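Local coordinates for Ent-copalyl diphosphate synthase (Streptomyces platensis, PDB 5BP8), which belongs to the class II terpene cyclases, largely helical enzymes built from alpha-helical barrel domains of the squalene-hopene cyclase kind, at residues P42-H47 with D244-F249; V130-L135 with A171-V176; D480-H485 with A513-G518. One frame throughout, in Å; residues are numbered along the deposited sequence. Where two conformers were deposited one is given.

Interaction 1 (P42-H47 with D244-F249); sequences PWLDGH and DVQARF. With SO4 (sulfate ion), chain E.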
# COMPACT_ATOMS: atom_id res chain seq x y z
N PRO A 42 22.77 -1.32 9.68
CA PRO A 42 23.95 -1.03 8.88
C PRO A 42 24.79 -2.30 8.61
O PRO A 42 25.59 -2.31 7.68
CB PRO A 42 24.73 -0.02 9.74
CG PRO A 42 24.27 -0.30 11.13
CD PRO A 42 22.85 -0.72 11.02
N TRP A 43 24.55 -3.35 9.39
CA TRP A 43 25.21 -4.69 9.20
C TRP A 43 24.77 -5.41 7.92
O TRP A 43 25.46 -6.27 7.39
CB TRP A 43 24.94 -5.59 10.43
CG TRP A 43 23.47 -5.81 10.69
CD1 TRP A 43 22.71 -5.13 11.57
CD2 TRP A 43 22.60 -6.75 10.04
NE1 TRP A 43 21.42 -5.57 11.51
CE2 TRP A 43 21.32 -6.55 10.56
CE3 TRP A 43 22.78 -7.72 9.05
CZ2 TRP A 43 20.22 -7.30 10.16
CZ3 TRP A 43 21.68 -8.46 8.64
CH2 TRP A 43 20.41 -8.25 9.19
N LEU A 44 23.60 -5.03 7.41
CA LEU A 44 22.99 -5.73 6.31
C LEU A 44 23.59 -5.38 4.96
O LEU A 44 23.85 -4.21 4.68
CB LEU A 44 21.48 -5.37 6.27
CG LEU A 44 20.63 -6.02 5.19
CD1 LEU A 44 20.52 -7.51 5.35
CD2 LEU A 44 19.22 -5.39 5.25
N ASP A 45 23.78 -6.41 4.13
CA ASP A 45 24.28 -6.25 2.77
C ASP A 45 23.45 -5.20 2.02
O ASP A 45 22.23 -5.10 2.22
CB ASP A 45 24.20 -7.60 2.01
CG ASP A 45 25.34 -8.57 2.36
OD1 ASP A 45 26.34 -8.16 3.00
OD2 ASP A 45 25.24 -9.76 1.98
N GLY A 46 24.11 -4.43 1.16
CA GLY A 46 23.41 -3.42 0.33
C GLY A 46 23.28 -2.08 1.03
O GLY A 46 22.56 -1.20 0.56
N HIS A 47 24.04 -1.87 2.11
CA HIS A 47 23.93 -0.63 2.90
C HIS A 47 24.35 0.58 2.07
O HIS A 47 23.64 1.58 2.02
CB HIS A 47 24.77 -0.77 4.18
CG HIS A 47 24.78 0.45 5.05
ND1 HIS A 47 23.72 0.81 5.85
CD2 HIS A 47 25.75 1.36 5.28
CE1 HIS A 47 24.03 1.91 6.52
NE2 HIS A 47 25.26 2.25 6.20
N ASP A 244 17.18 -11.51 1.77
CA ASP A 244 16.43 -11.84 0.54
C ASP A 244 15.75 -10.61 -0.04
O ASP A 244 15.77 -10.38 -1.26
CB ASP A 244 15.37 -12.90 0.81
CG ASP A 244 15.96 -14.30 0.98
OD1 ASP A 244 17.12 -14.54 0.55
OD2 ASP A 244 15.24 -15.15 1.56
N VAL A 245 15.13 -9.82 0.82
CA VAL A 245 14.37 -8.68 0.35
C VAL A 245 15.29 -7.65 -0.31
O VAL A 245 15.03 -7.20 -1.44
CB VAL A 245 13.55 -8.05 1.49
CG1 VAL A 245 12.93 -6.73 1.06
CG2 VAL A 245 12.48 -9.01 1.98
N GLN A 246 16.39 -7.31 0.34
CA GLN A 246 17.28 -6.29 -0.20
C GLN A 246 17.94 -6.78 -1.51
O GLN A 246 18.10 -6.00 -2.48
CB GLN A 246 18.31 -5.81 0.85
CG GLN A 246 19.46 -6.75 1.17
CD GLN A 246 20.55 -6.74 0.12
OE1 GLN A 246 20.82 -5.73 -0.52
NE2 GLN A 246 21.20 -7.88 -0.06
N ALA A 247 18.26 -8.08 -1.55
CA ALA A 247 18.90 -8.68 -2.71
C ALA A 247 18.02 -8.60 -3.93
O ALA A 247 18.49 -8.36 -5.05
CB ALA A 247 19.29 -10.13 -2.42
N ARG A 248 16.71 -8.74 -3.72
CA ARG A 248 15.78 -8.73 -4.80
C ARG A 248 15.87 -7.43 -5.59
O ARG A 248 15.72 -7.43 -6.81
CB ARG A 248 14.36 -8.94 -4.28
CG ARG A 248 13.34 -9.03 -5.39
CD ARG A 248 11.99 -9.46 -4.85
NE ARG A 248 11.05 -9.69 -5.95
CZ ARG A 248 9.74 -9.85 -5.78
NH1 ARG A 248 9.19 -9.74 -4.56
NH2 ARG A 248 8.98 -10.08 -6.83
N PHE A 249 16.15 -6.32 -4.90
CA PHE A 249 16.17 -5.00 -5.54
C PHE A 249 17.53 -4.35 -5.62
O PHE A 249 17.63 -3.18 -6.02
CB PHE A 249 15.20 -4.07 -4.81
CG PHE A 249 13.81 -4.63 -4.77
CD1 PHE A 249 13.03 -4.62 -5.92
CD2 PHE A 249 13.33 -5.26 -3.63
CE1 PHE A 249 11.75 -5.14 -5.91
CE2 PHE A 249 12.04 -5.79 -3.61
CZ PHE A 249 11.26 -5.74 -4.77
S SO4 E . 27.38 -3.03 1.81
O1 SO4 E . 26.75 -3.62 0.58
O2 SO4 E . 26.60 -3.48 2.99
O3 SO4 E . 28.76 -3.53 1.89
O4 SO4 E . 27.40 -1.56 1.63
O HOH W 1 22.33 -10.63 0.97
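Gln246 pushes its side chain off helix 237-249 and into the turn at Leu44, Asp45 and Gly46, the loop joining helices 31-40 and 47-57 in this largely helical cyclase fold. The tight part is the Gln246 amide against backbone. With CG set between the backbone N and carbonyl carbon (chi1 75°) and the chain bent again at chi2 (78°), the amide doubles back onto the turn, and Gln246 CD lies 3.1 Å from Asp45 O. Gln246 OE1 is equally near Asp45 O, but both are acceptors, so no hydrogen bond forms there; Asp45 O has a donor in Arg50 NH2. Gln246 OE1 also rests 3.6 Å from Gly46 CA, and Leu44 CG meets Gln246 CG at 4.2 Å, Leu44 being covered one turn earlier on the same helix by Leu242 and Arg243.

The Asp45 side is looser. Its side chain is exposed and its carboxylate leads away from the helix; a water bridge from Asp45 OD2 to Gln246 NE2 is doubtful, being weak at NE2 and resting on one of two deposited conformers of Asp45. Gly46, at a positive phi of 88°, is the N-cap of helix 47-57. There a sulfate ion, probably from the crystallisation liquor, is bound by successive backbone amides: Gly46 N to O1 at 2.8 Å, His47 N to O2 at 3.1 Å, and Arg48 N.

Interaction 2 (V130-L135 with A171-V176); sequences VAPSLL and ALLAGV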
# COMPACT_ATOMS: atom_id res chain seq x y z
N VAL A 130 4.90 6.54 13.77
CA VAL A 130 6.08 6.67 12.94
C VAL A 130 6.64 8.11 12.97
O VAL A 130 7.84 8.33 13.16
CB VAL A 130 5.70 6.29 11.51
CG1 VAL A 130 6.78 6.66 10.52
CG2 VAL A 130 5.44 4.78 11.45
N ALA A 131 5.76 9.08 12.77
CA ALA A 131 6.20 10.46 12.60
C ALA A 131 6.79 11.06 13.90
O ALA A 131 7.94 11.53 13.88
CB ALA A 131 5.10 11.32 12.02
N PRO A 132 6.08 10.92 15.05
CA PRO A 132 6.72 11.44 16.26
C PRO A 132 7.95 10.67 16.69
O PRO A 132 8.88 11.24 17.27
CB PRO A 132 5.65 11.34 17.35
CG PRO A 132 4.51 10.60 16.73
CD PRO A 132 4.67 10.54 15.25
N SER A 133 7.96 9.36 16.42
CA SER A 133 9.14 8.58 16.71
C SER A 133 10.38 9.12 16.02
O SER A 133 11.44 9.30 16.62
CB SER A 133 8.90 7.12 16.33
OG SER A 133 10.00 6.37 16.77
N LEU A 134 10.24 9.41 14.74
CA LEU A 134 11.37 9.87 13.93
C LEU A 134 11.78 11.30 14.28
O LEU A 134 12.98 11.63 14.34
CB LEU A 134 10.99 9.80 12.45
CG LEU A 134 10.96 8.36 11.94
CD1 LEU A 134 10.33 8.28 10.58
CD2 LEU A 134 12.35 7.71 11.93
N LEU A 135 10.78 12.14 14.49
CA LEU A 135 11.03 13.52 14.89
C LEU A 135 11.85 13.59 16.20
O LEU A 135 12.81 14.36 16.28
CB LEU A 135 9.72 14.29 15.03
CG LEU A 135 9.83 15.78 15.37
CD1 LEU A 135 10.67 16.49 14.35
CD2 LEU A 135 8.46 16.43 15.44
N ALA A 171 2.02 11.77 22.38
CA ALA A 171 1.37 11.25 23.58
C ALA A 171 0.91 9.80 23.40
O ALA A 171 1.15 8.96 24.28
CB ALA A 171 0.19 12.13 23.97
N LEU A 172 0.28 9.49 22.27
CA LEU A 172 -0.15 8.11 22.01
C LEU A 172 1.05 7.15 21.91
O LEU A 172 1.02 6.04 22.44
CB LEU A 172 -1.02 8.02 20.78
CG LEU A 172 -1.54 6.65 20.38
CD1 LEU A 172 -2.34 6.02 21.50
CD2 LEU A 172 -2.39 6.78 19.14
N LEU A 173 2.10 7.57 21.23
CA LEU A 173 3.32 6.76 21.14
C LEU A 173 3.88 6.46 22.54
O LEU A 173 4.25 5.32 22.84
CB LEU A 173 4.37 7.48 20.26
CG LEU A 173 5.77 6.85 20.18
CD1 LEU A 173 5.69 5.44 19.64
CD2 LEU A 173 6.68 7.72 19.31
N ALA A 174 3.91 7.48 23.40
CA ALA A 174 4.42 7.31 24.75
C ALA A 174 3.57 6.28 25.51
O ALA A 174 4.10 5.44 26.24
CB ALA A 174 4.43 8.66 25.47
N GLY A 175 2.25 6.34 25.32
CA GLY A 175 1.34 5.42 25.97
C GLY A 175 1.54 4.00 25.51
O GLY A 175 1.55 3.08 26.32
N VAL A 176 1.72 3.81 24.21
CA VAL A 176 1.91 2.49 23.67
C VAL A 176 3.25 1.94 24.08
O VAL A 176 3.35 0.75 24.41
CB VAL A 176 1.70 2.45 22.16
CG1 VAL A 176 2.11 1.10 21.59
CG2 VAL A 176 0.25 2.76 21.84
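Ser133 OG is hydrogen-bonded to Ala195 O, a backbone carbonyl beyond both segments, so the hydroxyl is tied down while the rest of Ser133 is left to meet Leu173. There is no polar bond between the two segments; within them, one leucine methyl makes the join. Leu173 CG stands anti to the backbone N (chi1 174°), which carries the side chain out from helix 171-179, and CD2 is the branch that arrives. It lands on main chain as much as on side chain: Leu173 CD2 lies 3.6 Å from Ser133 N, with the CA and CB of the same serine scarcely farther off. Alongside, the same Leu173 CD2 lies 4.2 Å from Pro132 CB.

The proline matters to the shape of the surface it touches. Helix 127-144 is kinked at Pro132, whose N makes no bond to the preceding turn, and the methyl settles just beyond that break. All three touching residues are buried. Phe129, one turn earlier on helix 127-144, widens the contact by packing on Leu172, Leu173 and Val176, while Leu134 on another face of that helix reaches helices 31-40 and 72-86. The short helix 171-179 thus packs at the proline kink of helix 127-144 within a mainly helical cyclase fold.

Interaction 3 (D480-H485 with A513-G518); sequences DALLAH and AALALG
Leu482 and Leu515 mark the nearest backbone approach, their CA atoms 7.8 Å apart, where the segments 480-484 and 513-518 run steeply against each other, with axes 10.5 Å apart at closest and N-to-C directions 130° apart. At that spacing side chains have to fill the gap, and four of them do.

Leu515 is the central one. Its CG is anti to the carbonyl carbon (chi1 -73°), which sets the forked end toward helix 469-484, between Leu482 and Leu483. About the CB-CG bond, chi2 of 179° sends CD1 outward, anti to CA, and leaves CD2 turned to both neighbours: Leu515 CD2 is 3.9 Å from Leu482 CB and 4.0 Å from Leu483 CG. The other branch, Leu515 CD1, meets Leu483 CD2 at 4.1 Å. Both leucines of helix 469-484 cross the Leu515 side chain obliquely rather than lying along it. Leu482 reaches on past Leu515, and Leu482 CD1 comes to 3.8 Å from Ala514 CB.

Segment 480-485 falls within the stretch related to the C-terminal domain of squalene-hopene cyclase, and the contact joins its helix to the last helix of the chain, 504-518. Helix 449-461 backs the contact, with Thr452 on Leu482 and Val456 on Ala514. Arg511 NH2 adds a hydrogen bond to Leu482 O, a polar tie between the same two helices.

Burial falls off across the contact: Leu482, Ala514 and Leu515 are buried, whereas Leu483 is exposed. Arg8 of helix 7-20 and Ala520 near the C terminus both touch Leu483 and Leu515. A sulfate ion, probably from the crystallisation liquor, lies close beside the Leu483 side chain.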
# COMPACT_ATOMS: atom_id res chain seq x y z
N ASP A 480 -5.23 4.34 -25.58
CA ASP A 480 -4.12 4.94 -26.30
C ASP A 480 -3.00 5.37 -25.35
O ASP A 480 -1.84 5.10 -25.61
CB ASP A 480 -4.59 6.17 -27.09
CG ASP A 480 -5.45 5.80 -28.28
OD1 ASP A 480 -5.47 4.62 -28.70
OD2 ASP A 480 -6.13 6.72 -28.78
N ALA A 481 -3.36 6.02 -24.25
CA ALA A 481 -2.36 6.41 -23.27
C ALA A 481 -1.61 5.20 -22.68
O ALA A 481 -0.39 5.24 -22.48
CB ALA A 481 -2.97 7.26 -22.16
N LEU A 482 -2.35 4.14 -22.40
CA LEU A 482 -1.74 2.94 -21.84
C LEU A 482 -0.77 2.27 -22.81
O LEU A 482 0.29 1.76 -22.41
CB LEU A 482 -2.82 1.94 -21.40
CG LEU A 482 -3.71 2.37 -20.23
CD1 LEU A 482 -4.82 1.35 -20.03
CD2 LEU A 482 -2.89 2.51 -18.94
N LEU A 483 -1.14 2.27 -24.09
CA LEU A 483 -0.31 1.71 -25.15
C LEU A 483 0.92 2.57 -25.43
O LEU A 483 1.94 2.06 -25.84
CB LEU A 483 -1.12 1.54 -26.44
CG LEU A 483 -2.19 0.46 -26.36
CD1 LEU A 483 -3.18 0.55 -27.51
CD2 LEU A 483 -1.56 -0.93 -26.28
N ALA A 484 0.81 3.87 -25.21
CA ALA A 484 1.89 4.79 -25.54
C ALA A 484 3.06 4.69 -24.57
O ALA A 484 4.20 4.99 -24.93
CB ALA A 484 1.37 6.22 -25.57
N HIS A 485 2.79 4.27 -23.33
CA HIS A 485 3.82 4.25 -22.32
C HIS A 485 3.45 3.26 -21.23
O HIS A 485 2.35 3.33 -20.67
CB HIS A 485 3.99 5.64 -21.70
CG HIS A 485 5.13 5.73 -20.76
ND1 HIS A 485 4.97 5.75 -19.39
CD2 HIS A 485 6.47 5.74 -20.98
CE1 HIS A 485 6.16 5.81 -18.81
NE2 HIS A 485 7.08 5.81 -19.75
N ALA A 513 -6.49 -5.80 -17.90
CA ALA A 513 -7.96 -5.75 -17.88
C ALA A 513 -8.52 -4.57 -18.67
O ALA A 513 -9.44 -4.74 -19.49
CB ALA A 513 -8.47 -5.72 -16.46
N ALA A 514 -7.99 -3.37 -18.44
CA ALA A 514 -8.37 -2.17 -19.17
C ALA A 514 -8.21 -2.33 -20.68
O ALA A 514 -9.13 -2.03 -21.44
CB ALA A 514 -7.57 -0.97 -18.69
N LEU A 515 -7.05 -2.81 -21.11
CA LEU A 515 -6.76 -2.93 -22.52
C LEU A 515 -7.64 -4.01 -23.18
O LEU A 515 -8.05 -3.84 -24.32
CB LEU A 515 -5.27 -3.22 -22.76
CG LEU A 515 -4.30 -2.05 -22.53
CD1 LEU A 515 -2.88 -2.51 -22.78
CD2 LEU A 515 -4.59 -0.87 -23.43
N ALA A 516 -7.95 -5.07 -22.44
CA ALA A 516 -8.84 -6.12 -22.95
C ALA A 516 -10.26 -5.59 -23.11
O ALA A 516 -10.91 -5.84 -24.13
CB ALA A 516 -8.82 -7.32 -22.03
N LEU A 517 -10.74 -4.88 -22.10
CA LEU A 517 -12.08 -4.30 -22.12
C LEU A 517 -12.22 -3.19 -23.15
O LEU A 517 -13.26 -3.06 -23.79
CB LEU A 517 -12.47 -3.80 -20.73
CG LEU A 517 -12.65 -4.90 -19.68
CD1 LEU A 517 -12.57 -4.35 -18.27
CD2 LEU A 517 -13.97 -5.64 -19.88
N GLY A 518 -11.16 -2.41 -23.34
CA GLY A 518 -11.12 -1.34 -24.32
C GLY A 518 -11.04 -1.82 -25.76
O GLY A 518 -11.29 -1.05 -26.69

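Overall arrangement
From the N terminus, the loop 42-47 comes first and waits until 244-249 to find its partner, so interaction 1 closes a loop of 196 intervening residues. Interaction 2 opens and shuts within that span, bringing helices 127-144 and 171-179 together across 35 residues. Interaction 3 follows in series after both, joining the last two helices of the chain. No pair crosses, and none touch: interactions 1 and 2 have centres about 27 Å apart, while interactions 2 and 3, at about 44 Å between centres, sit on opposite sides of the chain's centre. Interaction 1 thus ties an early loop to a much later helix, whereas the other two hold helices close in sequence.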